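Local coordinates for protein cytochrome P450 268A2 Cyp268A2 (Mycobacterium marinum, PDB 6BLD) that belongs to the cytochrome P450 family of haem-thiolate proteins and holds a haem and a ligand in a largely helical fold, at residues L212-R224 and R244-A258. Numbering follows the deposited sequence.
Sequences LHQVAASLAAERR and RLADADVAAFFVLLA
Ala216 meets Ala251 where helices 201-225 and 247-278 come together: Ala216 CA and Ala251 CA are 5.3 Å apart. With two alanines at the meeting point, the axes of the short segments approach to 8.8 Å at 119°. Apolar packing runs outward from this pair. Ala216 CB lies 3.8 Å from Phe254 CB, and Phe254 CG stands anti to the backbone N (chi1 -177°), which carries the ring alongside helix 201-225. There the ring has the backbone of Ala216 over one face, Leu212 CD2 4.0 Å from its CE2, and Val215 CG1 at CZ. Toward the C-terminal end of helix 201-225, Ala220 CB rests on Val250 CG1.

His213 makes a CH-pi contact: the Ala251 methyl sits over one ring face, CB 3.6 Å from the centroid, while Val255 CG2 approaches CD2 obliquely. A hydrogen bond from NE2 to Ala98 O helps to hold the imidazole in this orientation.

Polar contacts gather at the beginning of helix 247-278. Arg224 NH2 forms a long salt bridge with Asp247 OD2 (3.7 Å), reinforced by a water that accepts from NH2 and donates to OD2; a second water accepts from NH2 and probably donates to Leu245 O. Like-charged Arg244 crosses Arg224 at about a right angle, Arg244 CD 3.6 Å from Arg224 NE.

In P450 nomenclature this is probably the G helix crossing the N-terminal half of the long I-helix, whose Leu256 lines the ligand pocket and whose Leu257 touches the haem.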
# COMPACT_ATOMS: atom_id res chain seq x y z
N LEU A 212 -8.67 11.24 12.08
CA LEU A 212 -9.21 11.01 10.74
C LEU A 212 -10.73 10.88 10.76
O LEU A 212 -11.40 11.32 9.81
CB LEU A 212 -8.58 9.76 10.13
CG LEU A 212 -7.09 9.87 9.79
CD1 LEU A 212 -6.52 8.53 9.36
CD2 LEU A 212 -6.87 10.92 8.71
N HIS A 213 -11.29 10.30 11.82
CA HIS A 213 -12.74 10.24 11.94
C HIS A 213 -13.33 11.62 12.24
O HIS A 213 -14.49 11.88 11.88
CB HIS A 213 -13.14 9.24 13.03
CG HIS A 213 -13.07 7.81 12.58
ND1 HIS A 213 -14.11 6.92 12.77
CD2 HIS A 213 -12.09 7.13 11.95
CE1 HIS A 213 -13.76 5.75 12.27
NE2 HIS A 213 -12.55 5.84 11.77
N GLN A 214 -12.57 12.50 12.88
CA GLN A 214 -13.03 13.86 13.09
C GLN A 214 -13.12 14.62 11.78
O GLN A 214 -14.11 15.32 11.52
CB GLN A 214 -12.09 14.59 14.06
CG GLN A 214 -12.35 14.28 15.52
CD GLN A 214 -13.78 14.56 15.93
OE1 GLN A 214 -14.29 15.67 15.76
NE2 GLN A 214 -14.45 13.56 16.47
N VAL A 215 -12.09 14.50 10.93
CA VAL A 215 -12.12 15.14 9.62
C VAL A 215 -13.23 14.54 8.76
O VAL A 215 -13.89 15.24 7.99
CB VAL A 215 -10.75 15.01 8.94
CG1 VAL A 215 -10.75 15.72 7.59
CG2 VAL A 215 -9.65 15.58 9.84
N ALA A 216 -13.45 13.22 8.88
CA ALA A 216 -14.49 12.57 8.10
C ALA A 216 -15.88 13.06 8.52
O ALA A 216 -16.73 13.31 7.66
CB ALA A 216 -14.39 11.05 8.25
N ALA A 217 -16.12 13.20 9.82
CA ALA A 217 -17.42 13.69 10.28
C ALA A 217 -17.66 15.13 9.84
O ALA A 217 -18.78 15.49 9.47
CB ALA A 217 -17.52 13.56 11.80
N SER A 218 -16.62 15.96 9.88
CA SER A 218 -16.77 17.35 9.46
C SER A 218 -17.02 17.46 7.96
O SER A 218 -17.85 18.26 7.52
CB SER A 218 -15.54 18.16 9.86
OG SER A 218 -15.49 18.35 11.27
N LEU A 219 -16.29 16.68 7.16
CA LEU A 219 -16.48 16.74 5.72
C LEU A 219 -17.80 16.10 5.30
O LEU A 219 -18.47 16.59 4.38
CB LEU A 219 -15.31 16.06 5.01
CG LEU A 219 -14.91 16.68 3.67
CD1 LEU A 219 -14.10 17.94 3.90
CD2 LEU A 219 -14.14 15.70 2.81
N ALA A 220 -18.21 15.03 5.98
CA ALA A 220 -19.49 14.40 5.66
C ALA A 220 -20.65 15.35 5.93
O ALA A 220 -21.57 15.47 5.11
CB ALA A 220 -19.65 13.11 6.46
N ALA A 221 -20.62 16.03 7.07
CA ALA A 221 -21.66 17.00 7.38
C ALA A 221 -21.63 18.18 6.41
O ALA A 221 -22.68 18.73 6.08
CB ALA A 221 -21.52 17.49 8.82
N GLU A 222 -20.44 18.57 5.95
CA GLU A 222 -20.35 19.67 4.99
C GLU A 222 -20.92 19.27 3.64
O GLU A 222 -21.62 20.07 3.00
CB GLU A 222 -18.89 20.11 4.85
CG GLU A 222 -18.67 21.11 3.72
CD GLU A 222 -17.27 21.05 3.15
OE1 GLU A 222 -16.35 21.63 3.77
OE2 GLU A 222 -17.08 20.43 2.09
N ARG A 223 -20.65 18.05 3.19
CA ARG A 223 -21.06 17.63 1.85
C ARG A 223 -22.52 17.21 1.81
O ARG A 223 -23.13 17.23 0.74
CB ARG A 223 -20.17 16.51 1.34
CG ARG A 223 -18.73 16.91 1.14
CD ARG A 223 -18.59 17.95 0.04
NE ARG A 223 -17.32 17.84 -0.69
CZ ARG A 223 -16.53 18.86 -0.99
NH1 ARG A 223 -15.40 18.64 -1.65
NH2 ARG A 223 -16.85 20.10 -0.64
N ARG A 224 -23.11 16.82 2.94
CA ARG A 224 -24.53 16.50 2.96
C ARG A 224 -25.39 17.75 2.85
O ARG A 224 -26.51 17.69 2.33
CB ARG A 224 -24.88 15.71 4.22
CG ARG A 224 -24.40 14.27 4.19
CD ARG A 224 -25.03 13.44 5.31
NE ARG A 224 -24.31 12.19 5.52
CZ ARG A 224 -23.46 11.99 6.53
NH1 ARG A 224 -23.23 12.95 7.41
NH2 ARG A 224 -22.84 10.82 6.65
N ARG A 244 -28.96 6.45 3.53
CA ARG A 244 -27.59 6.91 3.43
C ARG A 244 -26.70 6.08 4.34
O ARG A 244 -27.15 5.47 5.32
CB ARG A 244 -27.48 8.38 3.80
CG ARG A 244 -27.83 8.67 5.26
CD ARG A 244 -26.99 9.77 5.85
NE ARG A 244 -27.33 10.05 7.24
CZ ARG A 244 -28.50 10.53 7.66
NH1 ARG A 244 -28.69 10.75 8.95
NH2 ARG A 244 -29.47 10.80 6.79
N LEU A 245 -25.41 6.07 4.02
CA LEU A 245 -24.46 5.29 4.80
C LEU A 245 -24.30 5.88 6.19
O LEU A 245 -24.28 7.10 6.37
CB LEU A 245 -23.10 5.24 4.09
CG LEU A 245 -22.96 4.17 3.01
CD1 LEU A 245 -21.85 4.54 2.05
CD2 LEU A 245 -22.69 2.81 3.64
N ALA A 246 -24.18 4.99 7.18
CA ALA A 246 -23.97 5.42 8.55
C ALA A 246 -22.62 6.13 8.69
O ALA A 246 -21.72 5.98 7.86
CB ALA A 246 -24.03 4.23 9.51
N ASP A 247 -22.50 6.91 9.77
CA ASP A 247 -21.26 7.65 10.01
C ASP A 247 -20.06 6.73 10.14
O ASP A 247 -18.96 7.08 9.71
CB ASP A 247 -21.40 8.52 11.26
CG ASP A 247 -22.71 9.29 11.30
OD1 ASP A 247 -23.34 9.34 12.38
OD2 ASP A 247 -23.10 9.84 10.25
N ALA A 248 -20.26 5.54 10.72
CA ALA A 248 -19.15 4.61 10.87
C ALA A 248 -18.64 4.12 9.52
O ALA A 248 -17.42 4.02 9.31
CB ALA A 248 -19.58 3.42 11.74
N ASP A 249 -19.55 3.82 8.59
CA ASP A 249 -19.13 3.37 7.26
C ASP A 249 -18.41 4.49 6.51
O ASP A 249 -17.39 4.24 5.85
CB ASP A 249 -20.34 2.89 6.46
CG ASP A 249 -21.10 1.79 7.16
OD1 ASP A 249 -20.46 0.90 7.76
OD2 ASP A 249 -22.35 1.81 7.12
N VAL A 250 -18.92 5.71 6.60
CA VAL A 250 -18.31 6.83 5.89
C VAL A 250 -16.91 7.11 6.42
O VAL A 250 -15.97 7.31 5.65
CB VAL A 250 -19.23 8.07 5.99
CG1 VAL A 250 -18.45 9.34 5.69
CG2 VAL A 250 -20.41 7.93 5.05
N ALA A 251 -16.76 7.12 7.75
CA ALA A 251 -15.45 7.41 8.33
C ALA A 251 -14.46 6.29 8.06
O ALA A 251 -13.27 6.54 7.82
CB ALA A 251 -15.59 7.65 9.84
N ALA A 252 -14.93 5.03 8.08
CA ALA A 252 -14.03 3.91 7.82
C ALA A 252 -13.45 3.98 6.42
O ALA A 252 -12.27 3.66 6.21
CB ALA A 252 -14.77 2.59 8.04
N PHE A 253 -14.26 4.39 5.43
CA PHE A 253 -13.74 4.51 4.08
C PHE A 253 -12.77 5.68 3.96
O PHE A 253 -11.79 5.61 3.20
CB PHE A 253 -14.87 4.67 3.07
CG PHE A 253 -14.41 5.08 1.70
CD1 PHE A 253 -13.82 4.16 0.85
CD2 PHE A 253 -14.52 6.39 1.29
CE1 PHE A 253 -13.37 4.54 -0.40
CE2 PHE A 253 -14.08 6.78 0.04
CZ PHE A 253 -13.50 5.85 -0.81
N PHE A 254 -13.02 6.76 4.70
CA PHE A 254 -12.10 7.89 4.69
C PHE A 254 -10.73 7.48 5.20
O PHE A 254 -9.70 7.90 4.65
CB PHE A 254 -12.66 9.04 5.54
CG PHE A 254 -11.81 10.27 5.53
CD1 PHE A 254 -11.88 11.17 4.47
CD2 PHE A 254 -10.94 10.54 6.57
CE1 PHE A 254 -11.09 12.31 4.46
CE2 PHE A 254 -10.15 11.68 6.56
CZ PHE A 254 -10.23 12.56 5.50
N VAL A 255 -10.68 6.64 6.23
CA VAL A 255 -9.41 6.11 6.72
C VAL A 255 -8.78 5.22 5.66
O VAL A 255 -7.59 5.35 5.34
CB VAL A 255 -9.61 5.36 8.04
CG1 VAL A 255 -8.29 4.75 8.51
CG2 VAL A 255 -10.18 6.29 9.10
N LEU A 256 -9.56 4.29 5.11
CA LEU A 256 -9.04 3.43 4.04
C LEU A 256 -8.49 4.26 2.89
O LEU A 256 -7.37 4.00 2.41
CB LEU A 256 -10.16 2.51 3.55
CG LEU A 256 -9.88 1.70 2.28
CD1 LEU A 256 -8.63 0.84 2.42
CD2 LEU A 256 -11.09 0.87 1.87
N LEU A 257 -9.23 5.29 2.46
CA LEU A 257 -8.78 6.12 1.35
C LEU A 257 -7.55 6.92 1.72
O LEU A 257 -6.63 7.07 0.90
CB LEU A 257 -9.91 7.04 0.90
CG LEU A 257 -9.70 7.92 -0.33
CD1 LEU A 257 -9.23 7.08 -1.50
CD2 LEU A 257 -11.01 8.62 -0.65
N ALA A 258 -7.50 7.45 2.95
CA ALA A 258 -6.34 8.24 3.38
C ALA A 258 -5.09 7.38 3.48
O ALA A 258 -4.00 7.81 3.07
CB ALA A 258 -6.64 8.91 4.72
O HOH W 1 -23.71 9.27 4.59
O HOH W 2 -21.08 10.94 8.76